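Local coordinates for TraM protein (Plasmid R64, PDB 3WZ3) that is probably an inner-membrane component of the type IVB secretion-related conjugation system of its plasmid, represented here by a periplasmic fragment with an NTF2-like fold, at residues 16-21 and 92-97; 20-25 and 112-117; 46-51 and 133-138; 53-58 and 108-113. All coordinates share one frame; numbering follows the deposited sequence. Where two conformers were deposited one is given.

Interaction 1: 16-21 and 92-97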
loop_
_atom_site.group_PDB
_atom_site.type_symbol
_atom_site.label_atom_id
_atom_site.label_comp_id
_atom_site.label_asym_id
_atom_site.label_seq_id
_atom_site.Cartn_x
_atom_site.Cartn_y
_atom_site.Cartn_z
ATOM N N GLN A 16 6.622 -3.745 -2.293
ATOM C CA GLN A 16 6.529 -4.668 -1.155
ATOM C C GLN A 16 5.388 -4.258 -0.229
ATOM O O GLN A 16 4.607 -5.107 0.224
ATOM C CB GLN A 16 7.867 -4.729 -0.414
ATOM C CG GLN A 16 8.985 -5.316 -1.279
ATOM C CD GLN A 16 10.397 -4.970 -0.798
ATOM O OE1 GLN A 16 10.581 -4.369 0.264
ATOM N NE2 GLN A 16 11.401 -5.334 -1.598
ATOM N N ALA A 17 5.269 -2.962 0.050
ATOM C CA ALA A 17 4.176 -2.467 0.875
ATOM C C ALA A 17 2.823 -2.774 0.265
ATOM O O ALA A 17 1.912 -3.197 0.975
ATOM C CB ALA A 17 4.314 -0.964 1.129
ATOM N N LEU A 18 2.665 -2.543 -1.039
ATOM C CA LEU A 18 1.389 -2.836 -1.687
ATOM C C LEU A 18 1.052 -4.320 -1.621
ATOM O O LEU A 18 -0.108 -4.688 -1.404
ATOM C CB LEU A 18 1.403 -2.376 -3.155
ATOM C CG LEU A 18 1.293 -0.863 -3.276
ATOM C CD1 LEU A 18 1.662 -0.400 -4.689
ATOM C CD2 LEU A 18 -0.130 -0.430 -2.970
ATOM N N ALA A 19 2.048 -5.176 -1.812
ATOM C CA ALA A 19 1.800 -6.620 -1.732
ATOM C C ALA A 19 1.255 -7.002 -0.363
ATOM O O ALA A 19 0.277 -7.753 -0.237
ATOM C CB ALA A 19 3.069 -7.415 -2.032
ATOM N N THR A 20 1.891 -6.502 0.683
ATOM C CA THR A 20 1.445 -6.787 2.037
ATOM C C THR A 20 0.094 -6.151 2.337
ATOM O O THR A 20 -0.761 -6.757 2.998
ATOM C CB THR A 20 2.483 -6.284 3.060
ATOM O OG1 THR A 20 3.757 -6.850 2.742
ATOM C CG2 THR A 20 2.086 -6.708 4.475
ATOM N N ALA A 21 -0.119 -4.927 1.853
ATOM C CA ALA A 21 -1.314 -4.184 2.196
ATOM C C ALA A 21 -2.593 -4.825 1.674
ATOM O O ALA A 21 -3.643 -4.722 2.305
ATOM C CB ALA A 21 -1.204 -2.756 1.675
ATOM N N PHE A 92 5.697 7.336 -6.897
ATOM C CA PHE A 92 5.576 6.232 -7.836
ATOM C C PHE A 92 4.121 5.954 -8.142
ATOM O O PHE A 92 3.240 6.225 -7.331
ATOM C CB PHE A 92 6.161 4.932 -7.243
ATOM C CG PHE A 92 7.649 4.978 -6.994
ATOM C CD1 PHE A 92 8.552 4.734 -8.017
ATOM C CD2 PHE A 92 8.136 5.262 -5.739
ATOM C CE1 PHE A 92 9.928 4.779 -7.775
ATOM C CE2 PHE A 92 9.489 5.306 -5.496
ATOM C CZ PHE A 92 10.386 5.072 -6.516
ATOM N N GLN A 93 3.865 5.341 -9.284
ATOM C CA GLN A 93 2.552 4.771 -9.567
ATOM C C GLN A 93 2.694 3.315 -9.959
ATOM O O GLN A 93 3.610 2.954 -10.697
ATOM C CB GLN A 93 1.830 5.565 -10.665
ATOM C CG GLN A 93 1.212 6.879 -10.150
ATOM C CD GLN A 93 0.511 7.661 -11.225
ATOM O OE1 GLN A 93 0.468 7.232 -12.376
ATOM N NE2 GLN A 93 -0.010 8.830 -10.873
ATOM N N TYR A 94 1.801 2.472 -9.439
ATOM C CA TYR A 94 1.812 1.036 -9.717
ATOM C C TYR A 94 0.416 0.557 -10.084
ATOM O O TYR A 94 -0.531 0.871 -9.383
ATOM C CB TYR A 94 2.196 0.242 -8.455
ATOM C CG TYR A 94 3.469 0.622 -7.740
ATOM C CD1 TYR A 94 3.477 1.679 -6.848
ATOM C CD2 TYR A 94 4.636 -0.143 -7.876
ATOM C CE1 TYR A 94 4.620 2.012 -6.132
ATOM C CE2 TYR A 94 5.779 0.174 -7.153
ATOM C CZ TYR A 94 5.757 1.253 -6.299
ATOM O OH TYR A 94 6.887 1.583 -5.574
ATOM N N PRO A 95 0.292 -0.260 -11.130
ATOM C CA PRO A 95 -0.981 -0.967 -11.355
ATOM C C PRO A 95 -1.198 -1.984 -10.231
ATOM O O PRO A 95 -0.228 -2.626 -9.821
ATOM C CB PRO A 95 -0.752 -1.710 -12.686
ATOM C CG PRO A 95 0.563 -1.229 -13.232
ATOM C CD PRO A 95 1.334 -0.645 -12.097
ATOM N N VAL A 96 -2.436 -2.102 -9.742
ATOM C CA VAL A 96 -2.771 -3.111 -8.754
ATOM C C VAL A 96 -4.111 -3.721 -9.145
ATOM O O VAL A 96 -5.072 -2.996 -9.402
ATOM C CB VAL A 96 -2.898 -2.497 -7.349
ATOM C CG1 VAL A 96 -3.319 -3.567 -6.338
ATOM C CG2 VAL A 96 -1.590 -1.841 -6.950
ATOM N N ARG A 97 -4.168 -5.044 -9.214
ATOM C CA ARG A 97 -5.453 -5.707 -9.395
ATOM C C ARG A 97 -5.721 -6.502 -8.128
ATOM O O ARG A 97 -4.817 -7.112 -7.579
ATOM C CB ARG A 97 -5.456 -6.598 -10.646
ATOM C CG ARG A 97 -4.375 -7.637 -10.704
ATOM C CD ARG A 97 -4.361 -8.316 -12.090
ATOM N NE ARG A 97 -3.312 -9.328 -12.216
ATOM C CZ ARG A 97 -3.444 -10.596 -11.835
ATOM N NH1 ARG A 97 -4.582 -11.018 -11.299
ATOM N NH2 ARG A 97 -2.437 -11.446 -11.988
#
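Helix residues 16-21 pass over strand residues 92-97 with the backbones well apart, the nearest CA atoms being those of Leu18 and Val96 at 8.2 Å. No hydrogen bond joins the two segments, and the gap is filled by three buried side chains, Leu18 from the helix and Tyr94 and Val96 from the strand. One branch of Leu18 does the touching: its CD1 methyl lies 3.5 Å from Tyr94 CD1 and 3.7 Å from Tyr94 CG, so it meets the ring near its root. The methyl comes in at a slant to the ring plane. The same methyl also reaches Val96, where Leu18 CD1 and Val96 CG2 are 4.2 Å apart. Tyr94 and Val96 are two residues apart on the strand and both point at the helix, leaving Leu18 to settle against the pair. With CG of Tyr94 anti to its carbonyl carbon (chi1 -53°), the ring slants toward the earlier turns of the helix, and the hydroxyl ends in a hydrogen bond to the carbonyl oxygen of Met11. The polar end of a buried ring is thereby satisfied by the helix it packs on. Leu18 also touches Thr72, Phe114 and Met135, so that, with Tyr94 and Val96, it meets residues of all four strands. A long N-terminal helix lying in this way on an antiparallel sheet is consistent with the NTF2-like fold of the family.

Interaction 2: 20-25 and 112-117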
loop_
_atom_site.group_PDB
_atom_site.type_symbol
_atom_site.label_atom_id
_atom_site.label_comp_id
_atom_site.label_asym_id
_atom_site.label_seq_id
_atom_site.Cartn_x
_atom_site.Cartn_y
_atom_site.Cartn_z
ATOM N N THR A 20 1.891 -6.502 0.683
ATOM C CA THR A 20 1.445 -6.787 2.037
ATOM C C THR A 20 0.094 -6.151 2.337
ATOM O O THR A 20 -0.761 -6.757 2.998
ATOM C CB THR A 20 2.483 -6.284 3.060
ATOM O OG1 THR A 20 3.757 -6.850 2.742
ATOM C CG2 THR A 20 2.086 -6.708 4.475
ATOM N N ALA A 21 -0.119 -4.927 1.853
ATOM C CA ALA A 21 -1.314 -4.184 2.196
ATOM C C ALA A 21 -2.593 -4.825 1.674
ATOM O O ALA A 21 -3.643 -4.722 2.305
ATOM C CB ALA A 21 -1.204 -2.756 1.675
ATOM N N PHE A 22 -2.506 -5.481 0.518
ATOM C CA PHE A 22 -3.712 -5.940 -0.156
ATOM C C PHE A 22 -3.806 -7.450 -0.346
ATOM O O PHE A 22 -4.644 -7.930 -1.088
ATOM C CB PHE A 22 -3.923 -5.170 -1.465
ATOM C CG PHE A 22 -4.172 -3.708 -1.244
ATOM C CD1 PHE A 22 -5.331 -3.278 -0.622
ATOM C CD2 PHE A 22 -3.237 -2.775 -1.624
ATOM C CE1 PHE A 22 -5.549 -1.918 -0.385
ATOM C CE2 PHE A 22 -3.448 -1.421 -1.401
ATOM C CZ PHE A 22 -4.611 -0.995 -0.778
ATOM N N ASN A 23 -2.980 -8.187 0.392
ATOM C CA ASN A 23 -3.155 -9.628 0.566
ATOM C C ASN A 23 -3.478 -9.932 2.017
ATOM O O ASN A 23 -2.595 -9.984 2.859
ATOM C CB ASN A 23 -1.928 -10.380 0.063
ATOM C CG ASN A 23 -1.847 -10.357 -1.455
ATOM O OD1 ASN A 23 -2.476 -11.171 -2.128
ATOM N ND2 ASN A 23 -1.100 -9.408 -1.999
ATOM N N LEU A 24 -4.767 -10.095 2.286
ATOM C CA LEU A 24 -5.278 -10.161 3.647
ATOM C C LEU A 24 -6.067 -11.440 3.852
ATOM O O LEU A 24 -6.806 -11.901 2.970
ATOM C CB LEU A 24 -6.186 -8.966 3.925
ATOM C CG LEU A 24 -5.545 -7.580 3.802
ATOM C CD1 LEU A 24 -6.632 -6.527 3.995
ATOM C CD2 LEU A 24 -4.384 -7.365 4.784
ATOM N N ASP A 25 -5.914 -11.996 5.046
ATOM C CA ASP A 25 -6.548 -13.259 5.402
ATOM C C ASP A 25 -7.814 -13.006 6.224
ATOM O O ASP A 25 -7.820 -12.143 7.103
ATOM C CB ASP A 25 -5.556 -14.054 6.236
ATOM C CG ASP A 25 -6.080 -15.397 6.636
ATOM O OD1 ASP A 25 -6.691 -15.484 7.719
ATOM O OD2 ASP A 25 -5.857 -16.366 5.874
ATOM N N PHE A 112 -6.770 -1.024 -10.414
ATOM C CA PHE A 112 -6.455 0.320 -9.950
ATOM C C PHE A 112 -5.046 0.707 -10.387
ATOM O O PHE A 112 -4.233 -0.155 -10.754
ATOM C CB PHE A 112 -6.470 0.389 -8.407
ATOM C CG PHE A 112 -7.772 -0.043 -7.773
ATOM C CD1 PHE A 112 -8.789 0.870 -7.565
ATOM C CD2 PHE A 112 -7.959 -1.353 -7.382
ATOM C CE1 PHE A 112 -9.997 0.469 -6.976
ATOM C CE2 PHE A 112 -9.151 -1.758 -6.798
ATOM C CZ PHE A 112 -10.164 -0.843 -6.594
ATOM N N VAL A 113 -4.758 2.000 -10.331
ATOM C CA VAL A 113 -3.382 2.466 -10.304
ATOM C C VAL A 113 -3.200 3.162 -8.962
ATOM O O VAL A 113 -3.889 4.136 -8.661
ATOM C CB VAL A 113 -3.048 3.440 -11.468
ATOM C CG1 VAL A 113 -1.636 3.953 -11.319
ATOM C CG2 VAL A 113 -3.189 2.718 -12.808
ATOM N N PHE A 114 -2.279 2.661 -8.146
ATOM C CA PHE A 114 -1.963 3.326 -6.886
ATOM C C PHE A 114 -0.806 4.297 -6.992
ATOM O O PHE A 114 0.246 3.952 -7.531
ATOM C CB PHE A 114 -1.620 2.302 -5.812
ATOM C CG PHE A 114 -2.815 1.737 -5.116
ATOM C CD1 PHE A 114 -3.639 0.825 -5.749
ATOM C CD2 PHE A 114 -3.123 2.131 -3.829
ATOM C CE1 PHE A 114 -4.745 0.298 -5.104
ATOM C CE2 PHE A 114 -4.239 1.618 -3.172
ATOM C CZ PHE A 114 -5.052 0.703 -3.816
ATOM N N GLU A 115 -1.002 5.492 -6.475
ATOM C CA GLU A 115 0.094 6.454 -6.351
ATOM C C GLU A 115 0.577 6.443 -4.911
ATOM O O GLU A 115 -0.230 6.532 -3.981
ATOM C CB GLU A 115 -0.349 7.851 -6.764
ATOM C CG GLU A 115 0.781 8.865 -6.680
ATOM C CD GLU A 115 0.318 10.227 -7.056
ATOM O OE1 GLU A 115 0.567 11.184 -6.285
ATOM O OE2 GLU A 115 -0.333 10.349 -8.117
ATOM N N ILE A 116 1.885 6.323 -4.740
ATOM C CA ILE A 116 2.542 6.201 -3.456
ATOM C C ILE A 116 3.656 7.242 -3.398
ATOM O O ILE A 116 4.504 7.273 -4.294
ATOM C CB ILE A 116 3.198 4.791 -3.364
ATOM C CG1 ILE A 116 2.130 3.705 -3.527
ATOM C CG2 ILE A 116 3.974 4.624 -2.066
ATOM C CD1 ILE A 116 1.154 3.747 -2.451
ATOM N N THR A 117 3.660 8.110 -2.392
ATOM C CA THR A 117 4.810 8.969 -2.153
ATOM C C THR A 117 5.555 8.460 -0.925
ATOM O O THR A 117 4.967 8.318 0.163
ATOM C CB THR A 117 4.458 10.441 -1.983
ATOM O OG1 THR A 117 3.917 10.950 -3.212
ATOM C CG2 THR A 117 5.719 11.242 -1.688
#
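Phe22 brings the outer end of its ring against the outer end of the Phe114 ring, with Phe22 CZ 3.5 Å from Phe114 CZ. The neighbouring corner takes part as well, since Phe22 CE2 is 3.6 Å from Phe114 CE2. The two side chains approach from opposite directions, one from helix 7-22 and the other from strand 110-120, and their backbones stay far apart, with 11.6 Å between the CA atoms of Phe22 and Phe114. The ring planes are inclined at 51° and the centroids lie 5.0 Å apart, an oblique pairing that is neither a stack nor a T-shape. A chi1 of -64° sets the Phe22 ring beside its own backbone N and aims it at the sheet; Ala21 CB sits over one face, displaced toward the rim. Tyr48 makes an edge-to-face contact with Phe22, while Leu68, Ala70 and Met98 of the sheet touch it too. Phe114 in turn leans on Val96, Met98 and Ser137 of the strands to either side of its own. Both rings are buried close to the centre of the chain, forming an aromatic part of the helix-on-sheet core expected of an NTF2-like domain.

Interaction 3: 46-51 and 133-138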
loop_
_atom_site.group_PDB
_atom_site.type_symbol
_atom_site.label_atom_id
_atom_site.label_comp_id
_atom_site.label_asym_id
_atom_site.label_seq_id
_atom_site.Cartn_x
_atom_site.Cartn_y
_atom_site.Cartn_z
ATOM N N ALA A 46 -3.580 6.677 6.680
ATOM C CA ALA A 46 -4.948 7.113 6.422
ATOM C C ALA A 46 -5.364 6.877 4.983
ATOM O O ALA A 46 -6.534 6.560 4.720
ATOM C CB ALA A 46 -5.104 8.583 6.776
ATOM N N GLY A 47 -4.442 7.032 4.034
ATOM C CA GLY A 47 -4.760 6.757 2.643
ATOM C C GLY A 47 -5.015 5.283 2.383
ATOM O O GLY A 47 -5.863 4.935 1.554
ATOM N N TYR A 48 -4.289 4.416 3.076
ATOM C CA TYR A 48 -4.554 2.975 3.012
ATOM C C TYR A 48 -5.946 2.663 3.591
ATOM O O TYR A 48 -6.719 1.931 2.990
ATOM C CB TYR A 48 -3.447 2.245 3.784
ATOM C CG TYR A 48 -3.599 0.757 3.991
ATOM C CD1 TYR A 48 -4.000 -0.075 2.959
ATOM C CD2 TYR A 48 -3.238 0.178 5.197
ATOM C CE1 TYR A 48 -4.099 -1.441 3.140
ATOM C CE2 TYR A 48 -3.331 -1.206 5.392
ATOM C CZ TYR A 48 -3.769 -1.997 4.350
ATOM O OH TYR A 48 -3.863 -3.364 4.520
ATOM N N VAL A 49 -6.272 3.231 4.750
ATOM C CA VAL A 49 -7.574 2.997 5.360
ATOM C C VAL A 49 -8.681 3.482 4.421
ATOM O O VAL A 49 -9.693 2.795 4.249
ATOM C CB VAL A 49 -7.663 3.686 6.743
ATOM C CG1 VAL A 49 -9.112 3.645 7.279
ATOM C CG2 VAL A 49 -6.693 3.042 7.733
ATOM N N ASN A 50 -8.498 4.649 3.801
ATOM C CA ASN A 50 -9.448 5.142 2.802
ATOM C C ASN A 50 -9.630 4.177 1.636
ATOM O O ASN A 50 -10.771 3.962 1.193
ATOM C CB ASN A 50 -9.032 6.521 2.283
ATOM C CG ASN A 50 -10.111 7.170 1.420
ATOM O OD1 ASN A 50 -11.220 7.412 1.886
ATOM N ND2 ASN A 50 -9.782 7.452 0.168
ATOM N N ALA A 51 -8.529 3.612 1.132
ATOM C CA ALA A 51 -8.603 2.668 0.016
ATOM C C ALA A 51 -9.384 1.402 0.399
ATOM O O ALA A 51 -10.186 0.879 -0.394
ATOM C CB ALA A 51 -7.204 2.314 -0.491
ATOM N N ARG A 133 4.215 8.386 2.838
ATOM C CA ARG A 133 3.500 9.523 3.419
ATOM C C ARG A 133 2.189 9.847 2.741
ATOM O O ARG A 133 1.389 10.613 3.287
ATOM C CB ARG A 133 4.367 10.778 3.453
ATOM C CG ARG A 133 4.812 11.216 2.087
ATOM C CD ARG A 133 5.460 12.608 2.118
ATOM N NE ARG A 133 4.478 13.670 2.226
ATOM C CZ ARG A 133 4.407 14.517 3.248
ATOM N NH1 ARG A 133 5.272 14.423 4.255
ATOM N NH2 ARG A 133 3.465 15.454 3.269
ATOM N N GLN A 134 1.949 9.253 1.574
ATOM C CA GLN A 134 0.685 9.445 0.860
ATOM C C GLN A 134 0.399 8.251 -0.016
ATOM O O GLN A 134 1.297 7.753 -0.684
ATOM C CB GLN A 134 0.708 10.716 0.004
ATOM C CG GLN A 134 -0.685 11.068 -0.545
ATOM C CD GLN A 134 -0.739 12.423 -1.197
ATOM O OE1 GLN A 134 -1.579 13.259 -0.855
ATOM N NE2 GLN A 134 0.134 12.647 -2.150
HETATM N N MSE A 135 -0.853 7.790 0.012
HETATM C CA MSE A 135 -1.326 6.674 -0.813
HETATM C C MSE A 135 -2.657 7.078 -1.417
HETATM O O MSE A 135 -3.576 7.488 -0.690
HETATM C CB MSE A 135 -1.525 5.405 0.012
HETATM C CG MSE A 135 -2.121 4.274 -0.792
HETATM SE SE MSE A 135 -2.137 2.555 0.180
HETATM C CE MSE A 135 -0.369 1.885 -0.239
ATOM N N ILE A 136 -2.746 7.005 -2.740
ATOM C CA ILE A 136 -3.955 7.408 -3.456
ATOM C C ILE A 136 -4.309 6.322 -4.445
ATOM O O ILE A 136 -3.495 5.959 -5.292
ATOM C CB ILE A 136 -3.744 8.685 -4.269
ATOM C CG1 ILE A 136 -3.361 9.855 -3.359
ATOM C CG2 ILE A 136 -5.010 9.015 -5.072
ATOM C CD1 ILE A 136 -2.795 11.046 -4.103
ATOM N N SER A 137 -5.517 5.788 -4.331
ATOM C CA SER A 137 -6.013 4.780 -5.247
ATOM C C SER A 137 -6.786 5.453 -6.363
ATOM O O SER A 137 -7.646 6.304 -6.119
ATOM C CB SER A 137 -6.947 3.801 -4.507
ATOM O OG SER A 137 -7.487 2.817 -5.396
ATOM N N ARG A 138 -6.491 5.082 -7.599
ATOM C CA ARG A 138 -7.321 5.534 -8.698
ATOM C C ARG A 138 -7.800 4.379 -9.532
ATOM O O ARG A 138 -7.059 3.448 -9.809
ATOM C CB ARG A 138 -6.564 6.517 -9.563
ATOM C CG ARG A 138 -6.278 7.790 -8.840
ATOM C CD ARG A 138 -5.230 8.561 -9.575
ATOM N NE ARG A 138 -5.027 9.860 -8.957
ATOM C CZ ARG A 138 -3.832 10.338 -8.619
ATOM N NH1 ARG A 138 -2.749 9.615 -8.852
ATOM N NH2 ARG A 138 -3.724 11.538 -8.064
HETATM O O HOH W 1 -6.907 6.816 -0.055
#
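Helix 46-51 runs nearly along strand 133-138, their axes inclined at 19° in the same sense and 7.0 Å apart at closest approach. The backbones come nearest at Gly47 and Met135: Gly47, which has no side chain, presents its CA to the carbonyl of Met135, with 3.6 Å between Gly47 CA and Met135 O. Met135 is a selenomethionine, and its SE lies alongside the start of the Tyr48 side chain, 3.7 Å from Tyr48 CA and 3.8 Å from Tyr48 CB. Its chain leaves the strand extended and then turns about the CG-SE bond (chi3 -86°). SE stands 5.3 Å from the centroid of the Tyr48 ring and 64° off the normal, an oblique Met-aromatic contact. That ring leads away from the strand, its hydroxyl bonding Ala21 O. Further along, Ala51 CB and Ser137 CB pack at 4.3 Å. A water donates a 2.7 Å hydrogen bond to Gly47 O, accepts one from Asn50 ND2, and makes only a weak bond to Met135 O. Direct hydrogen bonds between the segments are absent, so the contact is held by van der Waals packing of Gly47, Ala51 and the end of the Met135 chain, where the natural residue would carry sulfur, with the water as a minor and partly weak polar bridge.

Interaction 4: 53-58 and 108-113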
loop_
_atom_site.group_PDB
_atom_site.type_symbol
_atom_site.label_atom_id
_atom_site.label_comp_id
_atom_site.label_asym_id
_atom_site.label_seq_id
_atom_site.Cartn_x
_atom_site.Cartn_y
_atom_site.Cartn_z
ATOM N N GLN A 53 -11.739 1.262 2.710
ATOM C CA GLN A 53 -13.147 1.661 2.838
ATOM C C GLN A 53 -13.817 1.869 1.484
ATOM O O GLN A 53 -15.004 1.538 1.289
ATOM C CB GLN A 53 -13.255 2.914 3.697
ATOM C CG GLN A 53 -14.647 3.516 3.744
ATOM C CD GLN A 53 -15.643 2.646 4.465
ATOM O OE1 GLN A 53 -15.291 1.889 5.367
ATOM N NE2 GLN A 53 -16.913 2.762 4.079
ATOM N N ALA A 54 -13.074 2.404 0.525
ATOM C CA ALA A 54 -13.688 2.725 -0.761
ATOM C C ALA A 54 -14.155 1.473 -1.493
ATOM O O ALA A 54 -15.075 1.553 -2.312
ATOM C CB ALA A 54 -12.730 3.529 -1.621
ATOM N N SER A 55 -13.504 0.344 -1.225
ATOM C CA SER A 55 -13.930 -0.947 -1.775
ATOM C C SER A 55 -14.678 -1.825 -0.771
ATOM O O SER A 55 -14.885 -3.010 -1.026
ATOM C CB SER A 55 -12.733 -1.717 -2.340
ATOM O OG SER A 55 -12.233 -1.078 -3.512
ATOM N N ASN A 56 -15.064 -1.241 0.360
ATOM C CA ASN A 56 -15.787 -1.962 1.404
ATOM C C ASN A 56 -15.084 -3.256 1.793
ATOM O O ASN A 56 -15.723 -4.275 2.076
ATOM C CB ASN A 56 -17.222 -2.255 0.965
ATOM C CG ASN A 56 -18.119 -2.539 2.132
ATOM O OD1 ASN A 56 -17.900 -2.027 3.234
ATOM N ND2 ASN A 56 -19.133 -3.374 1.909
ATOM N N ILE A 57 -13.754 -3.220 1.839
ATOM C CA ILE A 57 -12.982 -4.439 2.090
ATOM C C ILE A 57 -13.175 -5.054 3.464
ATOM O O ILE A 57 -13.444 -6.246 3.564
ATOM C CB ILE A 57 -11.475 -4.175 1.878
ATOM C CG1 ILE A 57 -11.209 -3.786 0.431
ATOM C CG2 ILE A 57 -10.632 -5.372 2.325
ATOM C CD1 ILE A 57 -11.636 -4.824 -0.541
ATOM N N LEU A 58 -13.018 -4.264 4.518
ATOM C CA LEU A 58 -13.009 -4.825 5.861
ATOM C C LEU A 58 -14.352 -5.431 6.216
ATOM O O LEU A 58 -14.404 -6.501 6.807
ATOM C CB LEU A 58 -12.608 -3.766 6.890
ATOM C CG LEU A 58 -11.187 -3.240 6.707
ATOM C CD1 LEU A 58 -10.910 -2.243 7.818
ATOM C CD2 LEU A 58 -10.206 -4.389 6.728
ATOM N N PRO A 108 -16.007 -9.809 -8.231
ATOM C CA PRO A 108 -15.266 -9.486 -9.451
ATOM C C PRO A 108 -13.934 -8.805 -9.133
ATOM O O PRO A 108 -13.829 -8.033 -8.167
ATOM C CB PRO A 108 -16.200 -8.515 -10.170
ATOM C CG PRO A 108 -17.557 -8.847 -9.647
ATOM C CD PRO A 108 -17.334 -9.174 -8.208
ATOM N N GLU A 109 -12.924 -9.098 -9.939
ATOM C CA GLU A 109 -11.649 -8.404 -9.788
ATOM C C GLU A 109 -11.833 -6.903 -10.009
ATOM O O GLU A 109 -12.656 -6.472 -10.836
ATOM C CB GLU A 109 -10.640 -8.957 -10.778
ATOM C CG GLU A 109 -9.250 -8.383 -10.636
ATOM C CD GLU A 109 -8.304 -8.954 -11.662
ATOM O OE1 GLU A 109 -7.439 -9.770 -11.287
ATOM O OE2 GLU A 109 -8.437 -8.588 -12.850
ATOM N N GLN A 110 -11.080 -6.099 -9.259
ATOM C CA GLN A 110 -11.013 -4.661 -9.499
ATOM C C GLN A 110 -9.588 -4.252 -9.838
ATOM O O GLN A 110 -8.614 -4.797 -9.289
ATOM C CB GLN A 110 -11.459 -3.873 -8.280
ATOM C CG GLN A 110 -12.898 -4.049 -7.853
ATOM C CD GLN A 110 -13.231 -3.077 -6.737
ATOM O OE1 GLN A 110 -14.033 -2.167 -6.917
ATOM N NE2 GLN A 110 -12.570 -3.239 -5.588
ATOM N N SER A 111 -9.475 -3.285 -10.739
ATOM C CA SER A 111 -8.190 -2.823 -11.245
ATOM C C SER A 111 -7.983 -1.363 -10.868
ATOM O O SER A 111 -8.895 -0.555 -11.011
ATOM C CB SER A 111 -8.198 -2.963 -12.770
ATOM O OG SER A 111 -6.982 -2.550 -13.348
ATOM N N PHE A 112 -6.770 -1.024 -10.414
ATOM C CA PHE A 112 -6.455 0.320 -9.950
ATOM C C PHE A 112 -5.046 0.707 -10.387
ATOM O O PHE A 112 -4.233 -0.155 -10.754
ATOM C CB PHE A 112 -6.470 0.389 -8.407
ATOM C CG PHE A 112 -7.772 -0.043 -7.773
ATOM C CD1 PHE A 112 -8.789 0.870 -7.565
ATOM C CD2 PHE A 112 -7.959 -1.353 -7.382
ATOM C CE1 PHE A 112 -9.997 0.469 -6.976
ATOM C CE2 PHE A 112 -9.151 -1.758 -6.798
ATOM C CZ PHE A 112 -10.164 -0.843 -6.594
ATOM N N VAL A 113 -4.758 2.000 -10.331
ATOM C CA VAL A 113 -3.382 2.466 -10.304
ATOM C C VAL A 113 -3.200 3.162 -8.962
ATOM O O VAL A 113 -3.889 4.136 -8.661
ATOM C CB VAL A 113 -3.048 3.440 -11.468
ATOM C CG1 VAL A 113 -1.636 3.953 -11.319
ATOM C CG2 VAL A 113 -3.189 2.718 -12.808
HETATM O O HOH W 2 -13.980 0.267 -5.406
#
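The Phe112 ring and the amide of Gln110 are the flat groups presented to Ser55: the amide nitrogen Gln110 NE2 lies at the edge of the ring, in its plane, while Ser55 OG stands obliquely to the ring, 3.7 Å from Phe112 CZ. Across the gap, Gln110 NE2 donates a hydrogen bond of 3.0 Å to Ser55 OG, with an angle of 156° at the hydrogen and the hydroxyl oxygen lying 17° out of the amide plane. The other end of the amide is tied to the same serine through water, which donates to Gln110 OE1 at 2.9 Å and is hydrogen-bonded to Ser55 OG at 2.9 Å. One hydroxyl thus meets both ends of the amide, directly at the nitrogen and by way of water at the oxygen, which should limit rotation of the amide. The glutamine spans the distance with a chain that is extended beyond CG (chi2 -173°), the CA atoms of Ser55 and Gln110 being 9.1 Å apart. Ser55 is the first residue to leave helical geometry after helix 42-54. Asn56, with positive phi, then serves as the C' residue of a Schellman motif, in which Asn56 N bonds Gln53 O and Ile57 N bonds Leu52 O. The contact therefore links the turn between helices 42-54 and 57-64 to the start of strand 110-120, where Phe112 packs against Met98 on one neighbouring strand and against Ser137 and Asn139 on the other, while Ile57 touches Leu100 nearby.

Interactions 1 and 2 belong to the apolar interior: both start from helix 7-22 and reach the neighbouring strands 88-101 and 110-120, and they meet where Val96 packs on Phe114. Interaction 3 is only partly buried and brings helix 42-54 against the edge strand 130-139; it joins the core through Tyr48 and through Met135, whose methyl touches Leu18 and Ile116. Interaction 4, about 13 Å from the centre of the chain to its own centre, ties the turn after that same helix to strand 110-120. The chemistry shifts accordingly, from aliphatic and aromatic packing inside, through a Met-aromatic contact and a water, to an amide-hydroxyl bond with its water at the periphery.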